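Local coordinates for protein cellulase (Bacillus sp. BG-CS10, PDB 5E09) that hydrolyses beta-1,4-glucosidic bonds of cellulose through a glycoside hydrolase family 5 domain, probably helped by its attached carbohydrate-binding module, at residues 175-179 with 214-219; 146-152 with 166-171; 408-414 with 426-432; 272-277 with 289-293. Residue numbers count along the deposited sequence, not the author numbering.

Interaction 1 of 4, residues 175-179 with 214-219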
loop_
_atom_site.group_PDB
_atom_site.type_symbol
_atom_site.label_atom_id
_atom_site.label_comp_id
_atom_site.label_asym_id
_atom_site.label_seq_id
_atom_site.Cartn_x
_atom_site.Cartn_y
_atom_site.Cartn_z
ATOM N N TYR A 175 -13.413 -25.016 -6.592
ATOM C CA TYR A 175 -13.106 -26.110 -5.679
ATOM C C TYR A 175 -13.246 -27.465 -6.359
ATOM O O TYR A 175 -12.314 -28.273 -6.351
ATOM C CB TYR A 175 -14.014 -26.061 -4.448
ATOM C CG TYR A 175 -13.793 -27.221 -3.500
ATOM C CD1 TYR A 175 -12.852 -27.135 -2.484
ATOM C CD2 TYR A 175 -14.517 -28.406 -3.625
ATOM C CE1 TYR A 175 -12.637 -28.189 -1.620
ATOM C CE2 TYR A 175 -14.303 -29.468 -2.766
ATOM C CZ TYR A 175 -13.363 -29.351 -1.764
ATOM O OH TYR A 175 -13.142 -30.399 -0.898
ATOM N N HIS A 176 -14.405 -27.711 -6.956
ATOM C CA HIS A 176 -14.668 -29.029 -7.516
ATOM C C HIS A 176 -13.819 -29.322 -8.745
ATOM O O HIS A 176 -13.404 -30.454 -8.934
ATOM C CB HIS A 176 -16.157 -29.189 -7.824
ATOM C CG HIS A 176 -16.991 -29.396 -6.598
ATOM N ND1 HIS A 176 -18.079 -28.609 -6.292
ATOM C CD2 HIS A 176 -16.873 -30.288 -5.584
ATOM C CE1 HIS A 176 -18.602 -29.011 -5.146
ATOM N NE2 HIS A 176 -17.890 -30.027 -4.697
ATOM N N ILE A 177 -13.536 -28.315 -9.567
ATOM C CA ILE A 177 -12.626 -28.521 -10.694
ATOM C C ILE A 177 -11.241 -28.978 -10.205
ATOM O O ILE A 177 -10.704 -30.007 -10.655
ATOM C CB ILE A 177 -12.474 -27.245 -11.537
ATOM C CG1 ILE A 177 -13.762 -26.969 -12.320
ATOM C CG2 ILE A 177 -11.285 -27.368 -12.495
ATOM C CD1 ILE A 177 -13.886 -25.534 -12.800
ATOM N N VAL A 178 -10.677 -28.225 -9.265
ATOM C CA VAL A 178 -9.357 -28.559 -8.746
ATOM C C VAL A 178 -9.328 -29.933 -8.052
ATOM O O VAL A 178 -8.447 -30.749 -8.323
ATOM C CB VAL A 178 -8.855 -27.488 -7.759
ATOM C CG1 VAL A 178 -7.529 -27.912 -7.152
ATOM C CG2 VAL A 178 -8.729 -26.142 -8.453
ATOM N N ARG A 179 -10.291 -30.183 -7.168
ATOM C CA ARG A 179 -10.343 -31.436 -6.419
ATOM C C ARG A 179 -10.632 -32.650 -7.315
ATOM O O ARG A 179 -10.173 -33.756 -7.035
ATOM C CB ARG A 179 -11.388 -31.343 -5.304
ATOM C CG ARG A 179 -11.020 -30.371 -4.186
ATOM C CD ARG A 179 -9.986 -30.981 -3.246
ATOM N NE ARG A 179 -9.601 -30.076 -2.162
ATOM C CZ ARG A 179 -8.489 -29.343 -2.160
ATOM N NH1 ARG A 179 -7.646 -29.410 -3.184
ATOM N NH2 ARG A 179 -8.215 -28.552 -1.133
ATOM N N LEU A 214 -17.937 -26.467 1.896
ATOM C CA LEU A 214 -16.943 -27.261 1.173
ATOM C C LEU A 214 -16.351 -28.384 2.031
ATOM O O LEU A 214 -15.886 -29.394 1.496
ATOM C CB LEU A 214 -15.832 -26.356 0.644
ATOM C CG LEU A 214 -16.348 -25.314 -0.352
ATOM C CD1 LEU A 214 -15.218 -24.477 -0.921
ATOM C CD2 LEU A 214 -17.126 -26.000 -1.467
ATOM N N ASN A 215 -16.376 -28.199 3.351
ATOM C CA ASN A 215 -15.962 -29.232 4.310
ATOM C C ASN A 215 -14.592 -29.835 3.999
ATOM O O ASN A 215 -14.442 -31.053 3.929
ATOM C CB ASN A 215 -17.014 -30.347 4.367
ATOM C CG ASN A 215 -16.930 -31.170 5.643
ATOM O OD1 ASN A 215 -16.370 -30.728 6.646
ATOM N ND2 ASN A 215 -17.494 -32.371 5.611
ATOM N N ASP A 216 -13.600 -28.971 3.809
ATOM C CA ASP A 216 -12.276 -29.385 3.358
ATOM C C ASP A 216 -11.215 -28.829 4.307
ATOM O O ASP A 216 -11.271 -27.657 4.680
ATOM C CB ASP A 216 -12.040 -28.902 1.920
ATOM C CG ASP A 216 -10.780 -29.475 1.298
ATOM O OD1 ASP A 216 -9.677 -29.057 1.698
ATOM O OD2 ASP A 216 -10.892 -30.327 0.389
ATOM N N PRO A 217 -10.245 -29.669 4.704
ATOM C CA PRO A 217 -9.227 -29.242 5.673
ATOM C C PRO A 217 -8.189 -28.288 5.083
ATOM O O PRO A 217 -7.494 -27.609 5.835
ATOM C CB PRO A 217 -8.569 -30.559 6.078
ATOM C CG PRO A 217 -8.672 -31.396 4.843
ATOM C CD PRO A 217 -10.014 -31.053 4.243
ATOM N N ASN A 218 -8.093 -28.238 3.758
ATOM C CA ASN A 218 -7.023 -27.494 3.099
ATOM C C ASN A 218 -7.491 -26.207 2.429
ATOM O O ASN A 218 -7.229 -25.977 1.250
ATOM C CB ASN A 218 -6.335 -28.395 2.074
ATOM C CG ASN A 218 -5.576 -29.545 2.730
ATOM O OD1 ASN A 218 -4.776 -29.336 3.643
ATOM N ND2 ASN A 218 -5.846 -30.764 2.280
ATOM N N LEU A 219 -8.177 -25.367 3.196
ATOM C CA LEU A 219 -8.740 -24.132 2.670
ATOM C C LEU A 219 -8.222 -22.923 3.449
ATOM O O LEU A 219 -8.012 -22.991 4.659
ATOM C CB LEU A 219 -10.272 -24.184 2.713
ATOM C CG LEU A 219 -10.974 -25.240 1.843
ATOM C CD1 LEU A 219 -12.484 -25.175 2.022
ATOM C CD2 LEU A 219 -10.614 -25.090 0.377
#

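Interaction 2 of 4, residues 146-152 with 166-171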
loop_
_atom_site.group_PDB
_atom_site.type_symbol
_atom_site.label_atom_id
_atom_site.label_comp_id
_atom_site.label_asym_id
_atom_site.label_seq_id
_atom_site.Cartn_x
_atom_site.Cartn_y
_atom_site.Cartn_z
ATOM N N SER A 146 -9.146 -18.530 -6.182
ATOM C CA SER A 146 -10.198 -18.602 -7.195
ATOM C C SER A 146 -10.269 -17.392 -8.113
ATOM O O SER A 146 -10.300 -17.543 -9.333
ATOM C CB SER A 146 -11.551 -18.790 -6.518
ATOM O OG SER A 146 -11.818 -17.697 -5.661
ATOM N N VAL A 147 -10.306 -16.203 -7.523
ATOM C CA VAL A 147 -10.462 -14.962 -8.278
ATOM C C VAL A 147 -10.061 -13.771 -7.411
ATOM O O VAL A 147 -10.371 -13.730 -6.220
ATOM C CB VAL A 147 -11.917 -14.787 -8.773
ATOM C CG1 VAL A 147 -12.906 -15.126 -7.655
ATOM C CG2 VAL A 147 -12.158 -13.376 -9.308
ATOM N N ASN A 148 -9.355 -12.810 -7.995
ATOM C CA ASN A 148 -8.965 -11.628 -7.242
ATOM C C ASN A 148 -10.111 -10.646 -7.109
ATOM O O ASN A 148 -10.768 -10.337 -8.096
ATOM C CB ASN A 148 -7.780 -10.931 -7.900
ATOM C CG ASN A 148 -7.336 -9.708 -7.129
ATOM O OD1 ASN A 148 -6.760 -9.825 -6.049
ATOM N ND2 ASN A 148 -7.614 -8.523 -7.669
ATOM N N GLU A 149 -10.331 -10.162 -5.887
ATOM C CA GLU A 149 -11.298 -9.095 -5.595
ATOM C C GLU A 149 -12.610 -9.198 -6.375
ATOM O O GLU A 149 -12.915 -8.331 -7.191
ATOM C CB GLU A 149 -10.652 -7.724 -5.853
ATOM C CG GLU A 149 -9.427 -7.469 -4.974
ATOM C CD GLU A 149 -8.948 -6.019 -4.981
ATOM O OE1 GLU A 149 -9.478 -5.215 -5.780
ATOM O OE2 GLU A 149 -8.045 -5.685 -4.177
ATOM N N PRO A 150 -13.392 -10.259 -6.121
ATOM C CA PRO A 150 -14.640 -10.487 -6.858
ATOM C C PRO A 150 -15.640 -9.350 -6.686
ATOM O O PRO A 150 -15.934 -8.948 -5.563
ATOM C CB PRO A 150 -15.190 -11.778 -6.238
ATOM C CG PRO A 150 -14.043 -12.399 -5.526
ATOM C CD PRO A 150 -13.189 -11.265 -5.065
ATOM N N ARG A 151 -16.151 -8.841 -7.800
ATOM C CA ARG A 151 -17.183 -7.813 -7.778
ATOM C C ARG A 151 -18.154 -8.108 -8.916
ATOM O O ARG A 151 -17.774 -8.723 -9.907
ATOM C CB ARG A 151 -16.559 -6.419 -7.915
ATOM C CG ARG A 151 -17.456 -5.260 -7.500
ATOM C CD ARG A 151 -16.807 -3.917 -7.829
ATOM N NE ARG A 151 -15.391 -4.072 -8.135
ATOM C CZ ARG A 151 -14.839 -3.745 -9.298
ATOM N NH1 ARG A 151 -15.578 -3.214 -10.265
ATOM N NH2 ARG A 151 -13.540 -3.934 -9.484
ATOM N N PHE A 152 -19.409 -7.701 -8.780
ATOM C CA PHE A 152 -20.379 -7.977 -9.833
ATOM C C PHE A 152 -21.218 -6.758 -10.149
ATOM O O PHE A 152 -21.247 -5.800 -9.377
ATOM C CB PHE A 152 -21.273 -9.154 -9.447
ATOM C CG PHE A 152 -20.506 -10.402 -9.139
ATOM C CD1 PHE A 152 -20.107 -11.254 -10.155
ATOM C CD2 PHE A 152 -20.155 -10.708 -7.836
ATOM C CE1 PHE A 152 -19.385 -12.398 -9.875
ATOM C CE2 PHE A 152 -19.435 -11.849 -7.550
ATOM C CZ PHE A 152 -19.052 -12.698 -8.569
ATOM N N PHE A 166 -23.396 -15.607 -6.482
ATOM C CA PHE A 166 -22.434 -15.714 -7.582
ATOM C C PHE A 166 -21.038 -16.086 -7.091
ATOM O O PHE A 166 -20.373 -16.950 -7.672
ATOM C CB PHE A 166 -22.353 -14.403 -8.370
ATOM C CG PHE A 166 -23.603 -14.064 -9.129
ATOM C CD1 PHE A 166 -24.490 -15.058 -9.517
ATOM C CD2 PHE A 166 -23.890 -12.745 -9.462
ATOM C CE1 PHE A 166 -25.642 -14.743 -10.216
ATOM C CE2 PHE A 166 -25.041 -12.423 -10.158
ATOM C CZ PHE A 166 -25.918 -13.423 -10.538
ATOM N N LEU A 167 -20.588 -15.424 -6.027
ATOM C CA LEU A 167 -19.262 -15.698 -5.495
ATOM C C LEU A 167 -19.210 -17.119 -4.962
ATOM O O LEU A 167 -18.224 -17.825 -5.177
ATOM C CB LEU A 167 -18.878 -14.701 -4.403
ATOM C CG LEU A 167 -17.500 -14.943 -3.778
ATOM C CD1 LEU A 167 -16.424 -15.111 -4.849
ATOM C CD2 LEU A 167 -17.133 -13.823 -2.831
ATOM N N GLU A 168 -20.272 -17.553 -4.287
ATOM C CA GLU A 168 -20.274 -18.916 -3.766
ATOM C C GLU A 168 -20.241 -19.945 -4.899
ATOM O O GLU A 168 -19.598 -20.989 -4.778
ATOM C CB GLU A 168 -21.483 -19.162 -2.862
ATOM C CG GLU A 168 -21.487 -20.564 -2.262
ATOM C CD GLU A 168 -22.128 -20.623 -0.885
ATOM O OE1 GLU A 168 -22.709 -19.604 -0.451
ATOM O OE2 GLU A 168 -22.046 -21.692 -0.233
ATOM N N GLU A 169 -20.917 -19.643 -6.004
ATOM C CA GLU A 169 -20.915 -20.550 -7.149
ATOM C C GLU A 169 -19.547 -20.599 -7.821
ATOM O O GLU A 169 -19.104 -21.664 -8.250
ATOM C CB GLU A 169 -21.988 -20.145 -8.163
ATOM C CG GLU A 169 -23.410 -20.365 -7.665
ATOM C CD GLU A 169 -24.436 -19.515 -8.402
ATOM O OE1 GLU A 169 -24.191 -19.159 -9.576
ATOM O OE2 GLU A 169 -25.486 -19.200 -7.800
ATOM N N LEU A 170 -18.884 -19.450 -7.925
ATOM C CA LEU A 170 -17.532 -19.417 -8.476
ATOM C C LEU A 170 -16.569 -20.216 -7.601
ATOM O O LEU A 170 -15.796 -21.037 -8.099
ATOM C CB LEU A 170 -17.041 -17.975 -8.614
ATOM C CG LEU A 170 -17.671 -17.151 -9.736
ATOM C CD1 LEU A 170 -17.099 -15.755 -9.702
ATOM C CD2 LEU A 170 -17.429 -17.801 -11.092
ATOM N N ASN A 171 -16.628 -19.967 -6.296
ATOM C CA ASN A 171 -15.745 -20.628 -5.346
ATOM C C ASN A 171 -15.971 -22.141 -5.343
ATOM O O ASN A 171 -15.013 -22.918 -5.351
ATOM C CB ASN A 171 -15.940 -20.045 -3.940
ATOM C CG ASN A 171 -15.246 -18.697 -3.764
ATOM O OD1 ASN A 171 -14.290 -18.388 -4.473
ATOM N ND2 ASN A 171 -15.724 -17.895 -2.815
#

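Interaction 3 of 4, residues 408-414 with 426-432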
loop_
_atom_site.group_PDB
_atom_site.type_symbol
_atom_site.label_atom_id
_atom_site.label_comp_id
_atom_site.label_asym_id
_atom_site.label_seq_id
_atom_site.Cartn_x
_atom_site.Cartn_y
_atom_site.Cartn_z
ATOM N N GLU A 408 21.809 27.441 4.663
ATOM C CA GLU A 408 21.500 26.317 3.786
ATOM C C GLU A 408 20.237 25.607 4.237
ATOM O O GLU A 408 20.236 24.860 5.219
ATOM C CB GLU A 408 22.643 25.311 3.698
ATOM C CG GLU A 408 22.353 24.273 2.616
ATOM C CD GLU A 408 23.543 23.419 2.250
ATOM O OE1 GLU A 408 23.905 22.518 3.036
ATOM O OE2 GLU A 408 24.114 23.652 1.168
ATOM N N LEU A 409 19.163 25.843 3.492
ATOM C CA LEU A 409 17.864 25.286 3.821
ATOM C C LEU A 409 17.736 23.863 3.293
ATOM O O LEU A 409 18.323 23.509 2.275
ATOM C CB LEU A 409 16.760 26.186 3.268
ATOM C CG LEU A 409 16.980 27.655 3.651
ATOM C CD1 LEU A 409 15.946 28.567 3.009
ATOM C CD2 LEU A 409 16.990 27.827 5.174
ATOM N N GLY A 410 16.975 23.047 4.006
ATOM C CA GLY A 410 16.825 21.654 3.656
ATOM C C GLY A 410 17.342 20.782 4.781
ATOM O O GLY A 410 17.552 21.260 5.897
ATOM N N THR A 411 17.634 19.538 4.438
ATOM C CA THR A 411 18.165 18.581 5.368
ATOM C C THR A 411 19.633 18.833 5.518
ATOM O O THR A 411 20.353 18.743 4.575
ATOM C CB THR A 411 18.023 17.168 4.814
ATOM O OG1 THR A 411 16.682 16.943 4.439
ATOM C CG2 THR A 411 18.375 16.174 5.839
ATOM N N ASN A 412 20.063 19.156 6.715
ATOM C CA ASN A 412 21.447 19.429 6.971
ATOM C C ASN A 412 22.140 18.254 7.595
ATOM O O ASN A 412 23.317 18.175 7.586
ATOM C CB ASN A 412 21.585 20.612 7.922
ATOM C CG ASN A 412 21.321 21.939 7.272
ATOM O OD1 ASN A 412 21.561 22.953 7.855
ATOM N ND2 ASN A 412 20.836 21.933 6.080
ATOM N N ALA A 413 21.379 17.346 8.150
ATOM C CA ALA A 413 21.912 16.146 8.812
ATOM C C ALA A 413 20.854 15.099 9.088
ATOM O O ALA A 413 19.674 15.385 9.037
ATOM C CB ALA A 413 22.616 16.517 10.126
ATOM N N VAL A 414 21.299 13.883 9.379
ATOM C CA VAL A 414 20.403 12.793 9.762
ATOM C C VAL A 414 20.844 12.205 11.100
ATOM O O VAL A 414 21.952 11.681 11.225
ATOM C CB VAL A 414 20.363 11.686 8.690
ATOM C CG1 VAL A 414 19.575 10.495 9.192
ATOM C CG2 VAL A 414 19.777 12.238 7.386
ATOM N N HIS A 426 15.159 7.374 11.909
ATOM C CA HIS A 426 15.997 8.412 11.321
ATOM C C HIS A 426 15.333 9.776 11.312
ATOM O O HIS A 426 14.402 10.020 10.551
ATOM C CB HIS A 426 16.397 8.029 9.896
ATOM C CG HIS A 426 17.125 6.727 9.814
ATOM N ND1 HIS A 426 16.475 5.513 9.811
ATOM C CD2 HIS A 426 18.449 6.447 9.768
ATOM C CE1 HIS A 426 17.367 4.540 9.751
ATOM N NE2 HIS A 426 18.572 5.080 9.725
ATOM N N PHE A 427 15.830 10.670 12.157
ATOM C CA PHE A 427 15.399 12.061 12.134
ATOM C C PHE A 427 16.107 12.838 11.035
ATOM O O PHE A 427 17.338 12.837 10.958
ATOM C CB PHE A 427 15.667 12.736 13.479
ATOM C CG PHE A 427 14.892 12.146 14.617
ATOM C CD1 PHE A 427 13.526 12.357 14.725
ATOM C CD2 PHE A 427 15.528 11.391 15.583
ATOM C CE1 PHE A 427 12.806 11.817 15.778
ATOM C CE2 PHE A 427 14.817 10.849 16.642
ATOM C CZ PHE A 427 13.456 11.061 16.737
ATOM N N GLN A 428 15.325 13.502 10.192
ATOM C CA GLN A 428 15.865 14.452 9.231
ATOM C C GLN A 428 15.935 15.826 9.896
ATOM O O GLN A 428 14.914 16.369 10.317
ATOM C CB GLN A 428 14.998 14.506 7.965
ATOM C CG GLN A 428 14.576 13.138 7.429
ATOM C CD GLN A 428 15.715 12.372 6.775
ATOM O OE1 GLN A 428 16.430 12.903 5.924
ATOM N NE2 GLN A 428 15.882 11.113 7.163
ATOM N N LEU A 429 17.137 16.377 10.011
ATOM C CA LEU A 429 17.317 17.696 10.612
ATOM C C LEU A 429 17.130 18.776 9.547
ATOM O O LEU A 429 18.039 19.057 8.762
ATOM C CB LEU A 429 18.694 17.801 11.271
ATOM C CG LEU A 429 19.097 19.110 11.953
ATOM C CD1 LEU A 429 18.020 19.595 12.912
ATOM C CD2 LEU A 429 20.415 18.922 12.688
ATOM N N GLN A 430 15.937 19.368 9.519
ATOM C CA GLN A 430 15.575 20.337 8.489
ATOM C C GLN A 430 15.839 21.782 8.913
ATOM O O GLN A 430 15.238 22.269 9.871
ATOM C CB GLN A 430 14.092 20.191 8.116
ATOM C CG GLN A 430 13.666 18.810 7.634
ATOM C CD GLN A 430 14.371 18.390 6.354
ATOM O OE1 GLN A 430 15.142 17.433 6.348
ATOM N NE2 GLN A 430 14.107 19.104 5.268
ATOM N N ASN A 431 16.727 22.468 8.193
ATOM C CA ASN A 431 16.866 23.914 8.333
ATOM C C ASN A 431 15.825 24.595 7.454
ATOM O O ASN A 431 15.919 24.545 6.233
ATOM C CB ASN A 431 18.278 24.378 7.946
ATOM C CG ASN A 431 18.620 25.762 8.497
ATOM O OD1 ASN A 431 17.936 26.281 9.384
ATOM N ND2 ASN A 431 19.688 26.362 7.974
ATOM N N VAL A 432 14.826 25.222 8.058
ATOM C CA VAL A 432 13.772 25.819 7.256
ATOM C C VAL A 432 13.695 27.328 7.386
ATOM O O VAL A 432 14.186 27.927 8.346
ATOM C CB VAL A 432 12.387 25.235 7.615
ATOM C CG1 VAL A 432 12.374 23.731 7.399
ATOM C CG2 VAL A 432 12.018 25.579 9.046
HETATM O O HOH W 1 14.969 14.276 4.509
#

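Interaction 4 of 4, residues 272-277 with 289-293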
loop_
_atom_site.group_PDB
_atom_site.type_symbol
_atom_site.label_atom_id
_atom_site.label_comp_id
_atom_site.label_asym_id
_atom_site.label_seq_id
_atom_site.Cartn_x
_atom_site.Cartn_y
_atom_site.Cartn_z
ATOM N N PHE A 272 -1.520 -5.932 0.778
ATOM C CA PHE A 272 -1.619 -4.750 1.618
ATOM C C PHE A 272 -0.656 -3.684 1.119
ATOM O O PHE A 272 0.246 -3.963 0.331
ATOM C CB PHE A 272 -1.376 -5.089 3.097
ATOM C CG PHE A 272 0.056 -5.374 3.442
ATOM C CD1 PHE A 272 0.592 -6.640 3.256
ATOM C CD2 PHE A 272 0.860 -4.385 3.985
ATOM C CE1 PHE A 272 1.905 -6.907 3.586
ATOM C CE2 PHE A 272 2.179 -4.647 4.318
ATOM C CZ PHE A 272 2.702 -5.909 4.118
ATOM N N GLY A 273 -0.890 -2.457 1.566
ATOM C CA GLY A 273 -0.122 -1.300 1.155
ATOM C C GLY A 273 -0.925 -0.084 1.568
ATOM O O GLY A 273 -1.766 -0.163 2.461
ATOM N N LEU A 274 -0.665 1.046 0.931
ATOM C CA LEU A 274 -1.516 2.212 1.108
ATOM C C LEU A 274 -2.047 2.615 -0.262
ATOM O O LEU A 274 -1.296 2.651 -1.232
ATOM C CB LEU A 274 -0.750 3.361 1.771
ATOM C CG LEU A 274 -0.436 3.182 3.258
ATOM C CD1 LEU A 274 0.568 4.226 3.718
ATOM C CD2 LEU A 274 -1.714 3.269 4.089
ATOM N N LEU A 275 -3.345 2.890 -0.333
ATOM C CA LEU A 275 -4.015 3.190 -1.594
ATOM C C LEU A 275 -3.317 4.308 -2.365
ATOM O O LEU A 275 -3.112 4.206 -3.580
ATOM C CB LEU A 275 -5.469 3.573 -1.332
ATOM C CG LEU A 275 -6.475 3.169 -2.405
ATOM C CD1 LEU A 275 -6.524 1.656 -2.499
ATOM C CD2 LEU A 275 -7.847 3.742 -2.096
ATOM N N GLY A 276 -2.934 5.361 -1.643
ATOM C CA GLY A 276 -2.255 6.499 -2.237
ATOM C C GLY A 276 -1.016 6.156 -3.046
ATOM O O GLY A 276 -0.627 6.917 -3.937
ATOM N N PHE A 277 -0.400 5.010 -2.751
ATOM C CA PHE A 277 0.779 4.564 -3.492
ATOM C C PHE A 277 0.496 4.403 -4.987
ATOM O O PHE A 277 1.420 4.432 -5.800
ATOM C CB PHE A 277 1.312 3.242 -2.931
ATOM C CG PHE A 277 2.025 3.379 -1.611
ATOM C CD1 PHE A 277 2.236 4.626 -1.040
ATOM C CD2 PHE A 277 2.490 2.256 -0.945
ATOM C CE1 PHE A 277 2.892 4.750 0.172
ATOM C CE2 PHE A 277 3.148 2.375 0.270
ATOM C CZ PHE A 277 3.349 3.625 0.828
ATOM N N LYS A 289 4.100 7.091 7.198
ATOM C CA LYS A 289 4.079 5.835 6.451
ATOM C C LYS A 289 4.712 4.699 7.269
ATOM O O LYS A 289 4.100 3.631 7.472
ATOM C CB LYS A 289 4.811 6.000 5.114
ATOM C CG LYS A 289 5.013 4.703 4.344
ATOM C CD LYS A 289 6.206 4.788 3.398
ATOM C CE LYS A 289 6.097 5.994 2.481
ATOM N NZ LYS A 289 7.324 6.154 1.660
ATOM N N LEU A 290 5.937 4.941 7.739
ATOM C CA LEU A 290 6.644 3.970 8.577
ATOM C C LEU A 290 5.828 3.566 9.806
ATOM O O LEU A 290 5.690 2.375 10.106
ATOM C CB LEU A 290 7.995 4.531 9.018
ATOM C CG LEU A 290 8.997 4.873 7.915
ATOM C CD1 LEU A 290 10.232 5.540 8.501
ATOM C CD2 LEU A 290 9.378 3.631 7.129
ATOM N N LYS A 291 5.279 4.551 10.510
ATOM C CA LYS A 291 4.469 4.249 11.688
ATOM C C LYS A 291 3.244 3.388 11.338
ATOM O O LYS A 291 2.887 2.452 12.080
ATOM C CB LYS A 291 4.045 5.544 12.386
ATOM C CG LYS A 291 5.190 6.211 13.159
ATOM C CD LYS A 291 4.716 7.410 13.983
ATOM C CE LYS A 291 4.430 8.609 13.102
ATOM N NZ LYS A 291 4.146 9.835 13.904
ATOM N N PHE A 292 2.621 3.684 10.196
ATOM C CA PHE A 292 1.485 2.894 9.741
ATOM C C PHE A 292 1.881 1.433 9.569
ATOM O O PHE A 292 1.253 0.538 10.143
ATOM C CB PHE A 292 0.915 3.431 8.423
ATOM C CG PHE A 292 -0.131 2.534 7.812
ATOM C CD1 PHE A 292 -1.460 2.632 8.201
ATOM C CD2 PHE A 292 0.214 1.585 6.863
ATOM C CE1 PHE A 292 -2.429 1.799 7.649
ATOM C CE2 PHE A 292 -0.746 0.749 6.314
ATOM C CZ PHE A 292 -2.070 0.857 6.711
ATOM N N PHE A 293 2.921 1.184 8.778
ATOM C CA PHE A 293 3.298 -0.203 8.507
ATOM C C PHE A 293 3.788 -0.944 9.757
ATOM O O PHE A 293 3.510 -2.138 9.921
ATOM C CB PHE A 293 4.344 -0.258 7.392
ATOM C CG PHE A 293 3.753 -0.074 6.020
ATOM C CD1 PHE A 293 3.194 -1.150 5.344
ATOM C CD2 PHE A 293 3.726 1.175 5.418
ATOM C CE1 PHE A 293 2.629 -0.993 4.081
ATOM C CE2 PHE A 293 3.165 1.345 4.150
ATOM C CZ PHE A 293 2.614 0.255 3.484
#

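Interaction 1 of 4, residues 175-179 with 214-219
A salt bridge and a tyrosine hydrogen bond, flanked by leucine packing, join two outer elements of the TIM barrel: helix 161-181 and the turn that leads from helix 201-214 into strand 219-225, at the end of the barrel where strands begin. Helix 201-214 stops at Leu214, and Asn215, with positive phi, turns the chain so that Asp216 faces the neighbouring helix. One turn apart on that helix, Tyr175 and Arg179 both reach this carboxylate. Tyr175 OH donates to Asp216 OD2 at 2.6 Å. Arg179 forms a two-pronged salt bridge, with NE to Asp216 OD2 at 2.9 Å and NH2 to Asp216 OD1 at 3.2 Å. Asp216 OD1 also accepts from Asn218 N at 2.7 Å, an Asx turn that shapes the loop before the strand. The Tyr175 ring lies against leucines: Leu214 CD2 sits over one face, and Leu219 CD2 is 4.2 Å from Tyr175 CD1 at the ring edge. Arg179 NH2 bonds the carbonyl of Arg188, tying the guanidinium to the segment before strand 190-193. A single carboxylate thus receives three donors from Tyr175 and Arg179 and a loop amide, so its charge is balanced by Arg179 while the turn is fixed against the helix.

Interaction 2 of 4, residues 146-152 with 166-171
In this beta-alpha unit of the TIM barrel, the loop following the fourth strand, 142-145, folds back on helix 161-181. The loop carries the Asn148-Glu149-Pro150 sequence, which in family 5 hydrolases follows the fourth strand and holds the acid/base glutamate; Glu149 probably has that role, and its side chain is not part of this contact. Ser146, Val147, Pro150 and Phe152 point their CA-CB bonds at the helix. Phe152, chi1 m, projects its ring to the first turn of 166-171: Phe166 CB lies over its face, 3.9 Å from the centroid, as a CH-pi contact. Phe166, also m, turns its ring edge toward that ring, giving an edge-to-face pair with centroids 5.5 Å apart and planes at 63°. Leu170, in the mt rotamer, meets the rim of the ring, with its CD1 3.8 Å from Phe152 CZ. Leu167 takes the tp rotamer, which carries its CD1 to 3.7 Å from Pro150 CG and to 4.5 Å from Val147 CG1 (chi1 p). Leu170 also touches Met121 of helix 117-134. At the strand end of the loop the packing turns polar: Ser146 has chi1 p, and Ser146 OG donates to Asn171 OD1 at 2.8 Å.

Interaction 3 of 4, residues 408-414 with 426-432
Two strands of a beta hairpin in the X2 module, an immunoglobulin-like domain of the E-set clan, pair antiparallel with a bulge. At Glu408 the carbonyl O accepts from Asn431 ND2 at 3.2 Å and from Asn412 ND2 at 3.1 Å; Asn431 ND2 also bonds Asp352. Leu409 brings its CA to 3.2 Å from Asn431 O, a CA-H...O contact. Gly410 opens the regular pairing: Gly410 N bonds Asn431 O at 2.9 Å and Asn431 N bonds Gly410 O at 2.7 Å. The phi of Gly410, 118°, would press a CB against the preceding carbonyl. Thr411 stands in a non-hydrogen-bonded pair with Gln430, and Thr411 OG1 donates to Gln430 OE1 at 2.5 Å; a water links Thr411 OG1 to Gln428 OE1. Asn412 and Ala413 then share one partner, Leu429, in a beta bulge: Asn412 N bonds Leu429 O and Leu429 N bonds Ala413 O, each at 2.9 Å. Pairing resumes at Val414 opposite Gln428, one residue out of step, with Val414 CG2 3.7 Å from Gln428 OE1. Beyond the hairpin, strand 347-351 lies parallel along the other edge of strand 425-432, strand 370-375 flanks strand 410-419, and helix 397-403 packs on Leu429.

Interaction 4 of 4, residues 272-277 with 289-293
Where strand 267-272, the seventh of the TIM barrel, ends, the chain runs extended through Gly273 and Leu274, then takes helical angles over 275-277, with Phe277 N bonded to Leu274 O at 2.9 Å. Helix 286-302 returns alongside; the closest CA atoms are those of Gly273 and Phe293, 8.2 Å apart, so side chains fill the gap. Phe293 is the hub: Phe293 CE1 lies 3.7 Å from Phe272 CE2, Phe293 CZ 3.9 Å from both Gly273 CA and Phe277 CE2, and Phe293 CE2 3.9 Å from Leu274 CD1. Leu274 CD2 sits over the face of Phe292, 3.6 Å from the ring centroid, as a CH-pi contact. Phe277 CZ meets the aliphatic part of Lys289 at CE, 4.0 Å away, while the Lys289 ammonium bonds Gln286. Phe293 also packs edge-to-face on Phe328 of helix 326-337. The joint between the segments therefore rests on close apolar and aromatic packing, holding the post-strand loop, at the barrel's substrate-facing end, against its helix.

How the interactions relate
Interactions 1 and 2 share helix 161-181 on successive turns: interaction 2 is buried and largely apolar, with one aromatic pair, beside the loop after strand four, whereas interaction 1 is partly exposed and relies on a salt bridge at the turn leading into strand 219-225. Interaction 4 repeats the plan of interaction 2, a post-strand loop against the following helix, but around strand seven and without a polar pair; their nearest atoms are about 8 Å apart. Interaction 3 alone lies in the X2 module and depends on backbone pairing, partly buried. It comes within about 6 Å of interaction 4 at nearest atoms, but about 38 Å from interaction 1.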